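PDB 6R7V: mirolysin from Tannerella forsythia, which probably hydrolyses peptide bonds as a zinc-dependent metallopeptidase of the pappalysin family, kept latent in its proform. Local coordinates for residues I45-V50 / E299-A304; V73-F78 / N100-L105. The protein carries 1 engineered substitution. All coordinates share one frame; numbering follows the deposited sequence.

Contact 1 (I45-V50 / E299-A304)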
ATOM      1  N   ILE A  45       0.297  -8.166 -14.038  1.00 14.75           N
ATOM      2  CA  ILE A  45       0.889  -6.841 -13.942  1.00 13.62           C
ATOM      3  C   ILE A  45       2.166  -7.007 -13.143  1.00 16.62           C
ATOM      4  O   ILE A  45       2.127  -7.605 -12.066  1.00 16.77           O
ATOM      5  CB  ILE A  45      -0.114  -5.871 -13.271  1.00 16.05           C
ATOM      6  CG1 ILE A  45      -1.310  -5.625 -14.200  1.00 17.01           C
ATOM      7  CG2 ILE A  45       0.586  -4.568 -12.861  1.00 19.11           C
ATOM      8  CD1 ILE A  45      -2.506  -4.960 -13.500  1.00 17.85           C
ATOM      9  N   LEU A  46       3.296  -6.536 -13.686  1.00 16.68           N
ATOM     10  CA  LEU A  46       4.581  -6.651 -13.003  1.00 16.53           C
ATOM     11  C   LEU A  46       5.035  -5.275 -12.531  1.00 18.47           C
ATOM     12  O   LEU A  46       5.082  -4.328 -13.314  1.00 18.34           O
ATOM     13  CB  LEU A  46       5.618  -7.268 -13.968  1.00 17.19           C
ATOM     14  CG  LEU A  46       7.068  -7.348 -13.477  1.00 21.13           C
ATOM     15  CD1 LEU A  46       7.186  -8.146 -12.187  1.00 21.43           C
ATOM     16  CD2 LEU A  46       7.942  -7.988 -14.564  1.00 21.18           C
ATOM     17  N   ILE A  47       5.440  -5.207 -11.270  1.00 16.19           N
ATOM     18  CA  ILE A  47       5.894  -3.974 -10.657  1.00 15.07           C
ATOM     19  C   ILE A  47       7.365  -4.071 -10.297  1.00 15.95           C
ATOM     20  O   ILE A  47       7.687  -4.771  -9.338  1.00 15.28           O
ATOM     21  CB  ILE A  47       5.083  -3.683  -9.364  1.00 17.56           C
ATOM     22  CG1 ILE A  47       3.553  -3.705  -9.567  1.00 20.71           C
ATOM     23  CG2 ILE A  47       5.548  -2.353  -8.698  1.00 17.64           C
ATOM     24  CD1 ILE A  47       3.001  -2.717 -10.374  1.00 24.43           C
ATOM     25  N   PRO A  48       8.265  -3.330 -10.987  1.00 15.04           N
ATOM     26  CA  PRO A  48       9.681  -3.248 -10.547  1.00 14.78           C
ATOM     27  C   PRO A  48       9.764  -2.440  -9.274  1.00 15.90           C
ATOM     28  O   PRO A  48       9.138  -1.381  -9.174  1.00 15.93           O
ATOM     29  CB  PRO A  48      10.370  -2.478 -11.703  1.00 15.47           C
ATOM     30  CG  PRO A  48       9.389  -2.539 -12.875  1.00 17.67           C
ATOM     31  CD  PRO A  48       8.030  -2.498 -12.185  1.00 15.56           C
ATOM     32  N   VAL A  49      10.514  -2.927  -8.279  1.00 13.40           N
ATOM     33  CA  VAL A  49      10.594  -2.282  -6.987  1.00 12.66           C
ATOM     34  C   VAL A  49      12.015  -1.880  -6.675  1.00 15.55           C
ATOM     35  O   VAL A  49      12.954  -2.633  -6.909  1.00 16.33           O
ATOM     36  CB  VAL A  49      10.077  -3.261  -5.882  1.00 14.94           C
ATOM     37  CG1 VAL A  49      10.225  -2.668  -4.471  1.00 15.02           C
ATOM     38  CG2 VAL A  49       8.617  -3.659  -6.135  1.00 15.93           C
ATOM     39  N   VAL A  50      12.173  -0.719  -6.064  1.00 13.64           N
ATOM     40  CA  VAL A  50      13.424  -0.317  -5.447  1.00 13.63           C
ATOM     41  C   VAL A  50      13.128  -0.008  -3.989  1.00 14.80           C
ATOM     42  O   VAL A  50      12.161   0.707  -3.666  1.00 14.49           O
ATOM     43  CB  VAL A  50      14.142   0.839  -6.179  1.00 16.18           C
ATOM     44  CG1 VAL A  50      13.256   2.088  -6.318  1.00 16.45           C
ATOM     45  CG2 VAL A  50      15.482   1.172  -5.517  1.00 16.72           C
ATOM     46  N   GLU A 299       2.592   3.081 -17.927  1.00 26.87           N
ATOM     47  CA  GLU A 299       3.990   3.143 -18.386  1.00 27.11           C
ATOM     48  C   GLU A 299       4.873   2.162 -17.620  1.00 26.81           C
ATOM     49  O   GLU A 299       5.843   1.636 -18.174  1.00 26.98           O
ATOM     50  CB  GLU A 299       4.569   4.557 -18.257  1.00 29.07           C
ATOM     51  CG  GLU A 299       5.572   4.903 -19.342  1.00 45.05           C
ATOM     52  CD  GLU A 299       6.977   5.196 -18.863  1.00 71.88           C
ATOM     53  OE1 GLU A 299       7.338   6.392 -18.773  1.00 63.51           O
ATOM     54  OE2 GLU A 299       7.723   4.230 -18.584  1.00 74.79           O
ATOM     55  N   MET A 300       4.525   1.885 -16.351  1.00 22.22           N
ATOM     56  CA  MET A 300       5.302   0.973 -15.557  1.00 20.49           C
ATOM     57  C   MET A 300       5.321  -0.406 -16.216  1.00 25.14           C
ATOM     58  O   MET A 300       6.271  -1.160 -16.032  1.00 24.58           O
ATOM     59  CB  MET A 300       4.722   0.898 -14.146  1.00 20.73           C
ATOM     60  CG  MET A 300       5.540   0.058 -13.232  1.00 23.10           C
ATOM     61  SD  MET A 300       4.958   0.250 -11.570  1.00 26.87           S
ATOM     62  CE  MET A 300       5.782   1.808 -11.110  1.00 22.30           C
ATOM     63  N   GLN A 301       4.288  -0.732 -17.001  1.00 22.29           N
ATOM     64  CA  GLN A 301       4.260  -2.043 -17.636  1.00 23.29           C
ATOM     65  C   GLN A 301       5.107  -2.134 -18.893  1.00 28.09           C
ATOM     66  O   GLN A 301       5.460  -3.245 -19.282  1.00 28.25           O
ATOM     67  CB  GLN A 301       2.819  -2.453 -17.950  1.00 24.62           C
ATOM     68  CG  GLN A 301       1.980  -2.568 -16.674  1.00 23.94           C
ATOM     69  CD  GLN A 301       2.640  -3.462 -15.658  1.00 26.89           C
ATOM     70  OE1 GLN A 301       2.754  -4.686 -15.864  1.00 24.21           O
ATOM     71  NE2 GLN A 301       3.136  -2.855 -14.570  1.00 23.59           N
ATOM     72  N   ILE A 302       5.419  -1.001 -19.538  1.00 25.40           N
ATOM     73  CA  ILE A 302       6.145  -1.009 -20.817  1.00 26.66           C
ATOM     74  C   ILE A 302       7.576  -1.556 -20.635  1.00 30.57           C
ATOM     75  O   ILE A 302       8.012  -2.415 -21.404  1.00 30.00           O
ATOM     76  CB  ILE A 302       6.139   0.391 -21.493  1.00 30.99           C
ATOM     77  CG1 ILE A 302       4.687   0.922 -21.745  1.00 33.02           C
ATOM     78  CG2 ILE A 302       6.942   0.385 -22.831  1.00 32.79           C
ATOM     79  CD1 ILE A 302       3.738   0.082 -22.618  1.00 44.57           C
ATOM     80  N   TYR A 303       8.256  -1.126 -19.587  1.00 28.70           N
ATOM     81  CA  TYR A 303       9.624  -1.572 -19.400  1.00 30.25           C
ATOM     82  C   TYR A 303       9.797  -2.459 -18.161  1.00 27.54           C
ATOM     83  O   TYR A 303      10.936  -2.717 -17.788  1.00 26.63           O
ATOM     84  CB  TYR A 303      10.558  -0.341 -19.327  1.00 34.94           C
ATOM     85  CG  TYR A 303      10.333   0.627 -20.467  1.00 39.85           C
ATOM     86  CD1 TYR A 303      10.774   0.333 -21.754  1.00 42.22           C
ATOM     87  CD2 TYR A 303       9.603   1.798 -20.277  1.00 42.22           C
ATOM     88  CE1 TYR A 303      10.524   1.195 -22.821  1.00 43.75           C
ATOM     89  CE2 TYR A 303       9.359   2.679 -21.335  1.00 43.58           C
ATOM     90  CZ  TYR A 303       9.820   2.371 -22.606  1.00 52.13           C
ATOM     91  OH  TYR A 303       9.544   3.209 -23.667  1.00 52.78           O
ATOM     92  N   ALA A 304       8.698  -3.001 -17.562  1.00 23.61           N
ATOM     93  CA  ALA A 304       8.859  -3.804 -16.345  1.00 22.31           C
ATOM     94  C   ALA A 304       9.762  -5.019 -16.514  1.00 24.40           C
ATOM     95  O   ALA A 304      10.585  -5.274 -15.634  1.00 22.52           O
ATOM     96  CB  ALA A 304       7.514  -4.252 -15.800  1.00 22.38           C
TER
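The side-chain amide of Gln301 grips Leu46 by both polar atoms of its backbone. Leu46 N donates to Gln301 OE1 at 2.9 Å, and Gln301 NE2 returns a bond to Leu46 O at 2.7 Å. Neither is fully straight. The amide nitrogen approaches Leu46 O from well above the carbonyl plane, while the Leu46 N-H comes to OE1 only slightly tilted from the plane of the side-chain carbonyl. The glutamine reaches the strand by bending at chi2 (-53°), which turns CD back from an extended course; held at two points, the amide has its rotation fixed. Its flat group also lies against Ile45, whose CG2 stands 3.5 Å from Gln301 NE2, the two side chains crossing at about a right angle.

Next to this polar clamp the contact is apolar. Met300 has CG anti to its backbone N (chi1 -175°), and its side chain slides past the Pro48 ring in the opposite direction, CG 3.7 Å from Pro48 CD. Farther out, Met300 SD rests 3.8 Å from Ile47 CD1 and also touches CG2, so the sulfur meets both branches of the isoleucine. Ala304 fits between Leu46 and Pro48: its CB is 3.9 Å from Leu46 CG, and its CA is 3.7 Å from Pro48 CG.

The clamp saturates one edge of the strand at Leu46. Farther along the same edge Pro48 bonds to Leu152 of strand 152-157; on the other edge Ile45 pairs with Asn100 and Glu102, and Ile47 with Glu102 and Lys104. A short, weakly bonded helical turn near the C-terminus, 299-302, thus packs on the first strand, 45-55, of the mixed sheet of the metzincin-type catalytic domain, with helix 304-307 starting at Ala304 and Phe290 touching both Ile45 and Ile47.

Contact 2 (V73-F78 / N100-L105); sequences VLNEDF and NIEFKL
Asn75 and Phe103 join helix 64-77 to strand 101-105 within a beta-alpha-beta crossover, in which this helix links the parallel neighbouring strands 45-55 and 101-105 of the metzincin-type sheet. Asn75 OD1 accepts Phe103 N at 2.8 Å, and Asn75 ND2 gives a nearly straight bond (174°) to Phe103 O at 2.9 Å, with that oxygen in the plane of the amide. Both polar atoms of the Phe103 backbone are taken up by one amide, brought to the strand by Asn75 CG lying beside its backbone N (chi1 -79°).

The side chain of Phe103 leaves the strand on the helix side. Leu74 CB sits over its ring face in a CH-pi contact, 4.0 Å from the ring centroid. The edge of the same ring is directed at the face of Phe78 in a T-shaped pair, the planes at 68° and the centroids 5.1 Å apart; Phe103 CE1 comes within 3.6 Å of Phe78 CG, while CZ lies over the ring centre. Ile101 borders this pair, its carbonyl O buried without a polar partner in the model and 3.5 Å from Phe78 CB.

Outside this first shell, Val209 of helix 203-212 touches both aromatic side chains, and Phe278 meets the Phe78 ring. The helix itself is tied to helix 203-212 through Asp77, whose OD2 forms a salt bridge with Arg203 NE and a hydrogen bond with Thr206 OG1.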
ATOM      1  N   VAL A  73       6.195 -11.491   0.742  1.00 14.01           N
ATOM      2  CA  VAL A  73       4.859 -11.251   1.292  1.00 13.00           C
ATOM      3  C   VAL A  73       3.980 -10.505   0.276  1.00 14.14           C
ATOM      4  O   VAL A  73       2.808 -10.876   0.096  1.00 14.08           O
ATOM      5  CB  VAL A  73       4.964 -10.455   2.614  1.00 14.02           C
ATOM      6  CG1 VAL A  73       3.587  -9.932   3.061  1.00 14.39           C
ATOM      7  CG2 VAL A  73       5.570 -11.309   3.735  1.00 14.70           C
ATOM      8  N   LEU A  74       4.517  -9.486  -0.417  1.00 13.11           N
ATOM      9  CA  LEU A  74       3.691  -8.792  -1.407  1.00 13.09           C
ATOM     10  C   LEU A  74       3.240  -9.742  -2.503  1.00 13.38           C
ATOM     11  O   LEU A  74       2.084  -9.727  -2.886  1.00 14.05           O
ATOM     12  CB  LEU A  74       4.415  -7.602  -2.030  1.00 13.07           C
ATOM     13  CG  LEU A  74       4.810  -6.461  -1.062  1.00 14.32           C
ATOM     14  CD1 LEU A  74       5.613  -5.398  -1.796  1.00 16.37           C
ATOM     15  CD2 LEU A  74       3.553  -5.757  -0.490  1.00 13.97           C
ATOM     16  N   ASN A  75       4.135 -10.612  -2.950  1.00 14.06           N
ATOM     17  CA  ASN A  75       3.779 -11.578  -3.993  1.00 14.89           C
ATOM     18  C   ASN A  75       2.776 -12.604  -3.497  1.00 19.02           C
ATOM     19  O   ASN A  75       1.945 -13.038  -4.292  1.00 19.93           O
ATOM     20  CB  ASN A  75       5.020 -12.245  -4.540  1.00 15.04           C
ATOM     21  CG  ASN A  75       5.721 -11.324  -5.530  1.00 16.86           C
ATOM     22  OD1 ASN A  75       5.075 -10.829  -6.439  1.00 19.83           O
ATOM     23  ND2 ASN A  75       7.008 -11.073  -5.378  1.00 17.70           N
ATOM     24  N   GLU A  76       2.785 -12.934  -2.215  1.00 14.06           N
ATOM     25  CA  GLU A  76       1.759 -13.817  -1.676  1.00 12.96           C
ATOM     26  C   GLU A  76       0.426 -13.114  -1.591  1.00 13.96           C
ATOM     27  O   GLU A  76      -0.588 -13.604  -2.126  1.00 13.91           O
ATOM     28  CB  GLU A  76       2.127 -14.279  -0.253  1.00 14.67           C
ATOM     29  CG  GLU A  76       3.299 -15.247  -0.219  1.00 16.02           C
ATOM     30  CD  GLU A  76       3.691 -15.699   1.181  1.00 21.22           C
ATOM     31  OE1 GLU A  76       2.978 -15.381   2.160  1.00 21.34           O
ATOM     32  OE2 GLU A  76       4.742 -16.363   1.293  1.00 20.89           O
ATOM     33  N   ASP A  77       0.406 -11.918  -0.956  1.00 12.93           N
ATOM     34  CA  ASP A  77      -0.885 -11.266  -0.709  1.00 12.29           C
ATOM     35  C   ASP A  77      -1.571 -10.788  -1.970  1.00 12.91           C
ATOM     36  O   ASP A  77      -2.814 -10.820  -2.010  1.00 13.80           O
ATOM     37  CB  ASP A  77      -0.666 -10.106   0.262  1.00 13.36           C
ATOM     38  CG  ASP A  77      -0.203 -10.552   1.657  1.00 14.22           C
ATOM     39  OD1 ASP A  77      -0.249 -11.779   1.943  1.00 14.45           O
ATOM     40  OD2 ASP A  77       0.157  -9.677   2.473  1.00 13.98           O
ATOM     41  N   PHE A  78      -0.810 -10.338  -2.967  1.00 13.17           N
ATOM     42  CA  PHE A  78      -1.382  -9.848  -4.228  1.00 12.85           C
ATOM     43  C   PHE A  78      -1.633 -10.958  -5.255  1.00 15.49           C
ATOM     44  O   PHE A  78      -2.041 -10.670  -6.391  1.00 16.86           O
ATOM     45  CB  PHE A  78      -0.468  -8.759  -4.810  1.00 13.17           C
ATOM     46  CG  PHE A  78      -0.607  -7.432  -4.110  1.00 12.36           C
ATOM     47  CD1 PHE A  78       0.091  -7.168  -2.929  1.00 12.23           C
ATOM     48  CD2 PHE A  78      -1.484  -6.461  -4.590  1.00 13.70           C
ATOM     49  CE1 PHE A  78      -0.113  -5.968  -2.233  1.00 13.39           C
ATOM     50  CE2 PHE A  78      -1.646  -5.233  -3.904  1.00 14.98           C
ATOM     51  CZ  PHE A  78      -0.944  -4.994  -2.746  1.00 14.77           C
ATOM     52  N   ASN A 100      -3.374 -10.736  -9.136  1.00 14.18           N
ATOM     53  CA  ASN A 100      -2.561 -11.070 -10.303  1.00 13.73           C
ATOM     54  C   ASN A 100      -1.587  -9.915 -10.612  1.00 14.16           C
ATOM     55  O   ASN A 100      -1.394  -9.478 -11.762  1.00 14.15           O
ATOM     56  CB  ASN A 100      -3.440 -11.459 -11.494  1.00 14.89           C
ATOM     57  CG  ASN A 100      -2.678 -11.973 -12.698  1.00 17.10           C
ATOM     58  OD1 ASN A 100      -1.564 -12.493 -12.578  1.00 18.52           O
ATOM     59  ND2 ASN A 100      -3.262 -11.807 -13.872  1.00 17.14           N
ATOM     60  N   ILE A 101      -0.970  -9.408  -9.531  1.00 13.12           N
ATOM     61  CA  ILE A 101       0.074  -8.398  -9.568  1.00 13.24           C
ATOM     62  C   ILE A 101       1.300  -9.030  -8.919  1.00 15.46           C
ATOM     63  O   ILE A 101       1.206  -9.547  -7.799  1.00 15.65           O
ATOM     64  CB  ILE A 101      -0.382  -7.109  -8.828  1.00 15.11           C
ATOM     65  CG1 ILE A 101      -1.589  -6.476  -9.520  1.00 14.78           C
ATOM     66  CG2 ILE A 101       0.775  -6.098  -8.757  1.00 16.69           C
ATOM     67  CD1 ILE A 101      -2.228  -5.260  -8.753  1.00 17.01           C
ATOM     68  N   GLU A 102       2.441  -8.951  -9.612  1.00 14.73           N
ATOM     69  CA  GLU A 102       3.753  -9.424  -9.156  1.00 16.63           C
ATOM     70  C   GLU A 102       4.681  -8.281  -8.853  1.00 14.98           C
ATOM     71  O   GLU A 102       4.638  -7.269  -9.551  1.00 15.94           O
ATOM     72  CB  GLU A 102       4.453 -10.227 -10.278  1.00 19.70           C
ATOM     73  CG  GLU A 102       3.989 -11.623 -10.544  1.00 30.58           C
ATOM     74  CD  GLU A 102       4.637 -12.216 -11.786  1.00 25.19           C
ATOM     75  OE1 GLU A 102       5.539 -11.594 -12.392  1.00 34.64           O
ATOM     76  OE2 GLU A 102       4.166 -13.283 -12.198  1.00 29.43           O
ATOM     77  N   PHE A 103       5.626  -8.503  -7.944  1.00 14.06           N
ATOM     78  CA  PHE A 103       6.616  -7.514  -7.532  1.00 13.89           C
ATOM     79  C   PHE A 103       7.974  -8.122  -7.674  1.00 17.30           C
ATOM     80  O   PHE A 103       8.174  -9.278  -7.296  1.00 16.59           O
ATOM     81  CB  PHE A 103       6.391  -7.092  -6.074  1.00 13.94           C
ATOM     82  CG  PHE A 103       5.054  -6.445  -5.824  1.00 14.81           C
ATOM     83  CD1 PHE A 103       3.912  -7.221  -5.626  1.00 14.96           C
ATOM     84  CD2 PHE A 103       4.922  -5.059  -5.826  1.00 14.53           C
ATOM     85  CE1 PHE A 103       2.671  -6.622  -5.402  1.00 15.66           C
ATOM     86  CE2 PHE A 103       3.669  -4.460  -5.642  1.00 16.39           C
ATOM     87  CZ  PHE A 103       2.548  -5.250  -5.423  1.00 15.47           C
ATOM     88  N   LYS A 104       8.912  -7.377  -8.268  1.00 14.33           N
ATOM     89  CA  LYS A 104      10.281  -7.881  -8.375  1.00 14.59           C
ATOM     90  C   LYS A 104      11.231  -6.761  -8.105  1.00 16.11           C
ATOM     91  O   LYS A 104      11.059  -5.660  -8.640  1.00 15.43           O
ATOM     92  CB  LYS A 104      10.594  -8.477  -9.763  1.00 16.93           C
ATOM     93  CG  LYS A 104       9.865  -9.756 -10.124  1.00 22.52           C
ATOM     94  CD  LYS A 104      10.309 -10.247 -11.516  1.00 27.09           C
ATOM     95  CE  LYS A 104       9.317 -11.241 -12.044  1.00 30.86           C
ATOM     96  NZ  LYS A 104       9.747 -11.828 -13.336  1.00 34.10           N
ATOM     97  N   LEU A 105      12.307  -7.048  -7.358  1.00 15.20           N
ATOM     98  CA  LEU A 105      13.303  -6.018  -7.162  1.00 15.73           C
ATOM     99  C   LEU A 105      13.976  -5.687  -8.494  1.00 17.03           C
ATOM    100  O   LEU A 105      14.303  -6.590  -9.276  1.00 17.24           O
ATOM    101  CB  LEU A 105      14.361  -6.495  -6.170  1.00 15.98           C
ATOM    102  CG  LEU A 105      13.891  -6.616  -4.707  1.00 18.14           C
ATOM    103  CD1 LEU A 105      14.991  -7.290  -3.851  1.00 20.06           C
ATOM    104  CD2 LEU A 105      13.612  -5.219  -4.108  1.00 19.55           C
TER

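Contacts 1 and 2 have centres 12 Å apart and meet through adjacent strands of one sheet. Probable hydrogen bonds join Ile47 N to Glu102 O and Val49 N to Lys104 O, each 2.8 Å long, and Ile47 CG1 packs 3.8 Å from Ile101 CG2. In both, a side-chain amide clamps the N-H and C=O of a single strand residue, on the edges of the two strands that do not pair with each other. Contact 2 lies toward the active site: the Phe78 side chain is about 12 Å from the zinc, which is bound by His207, His211, His217 and Cys6, the last consistent with cysteine-switch latency.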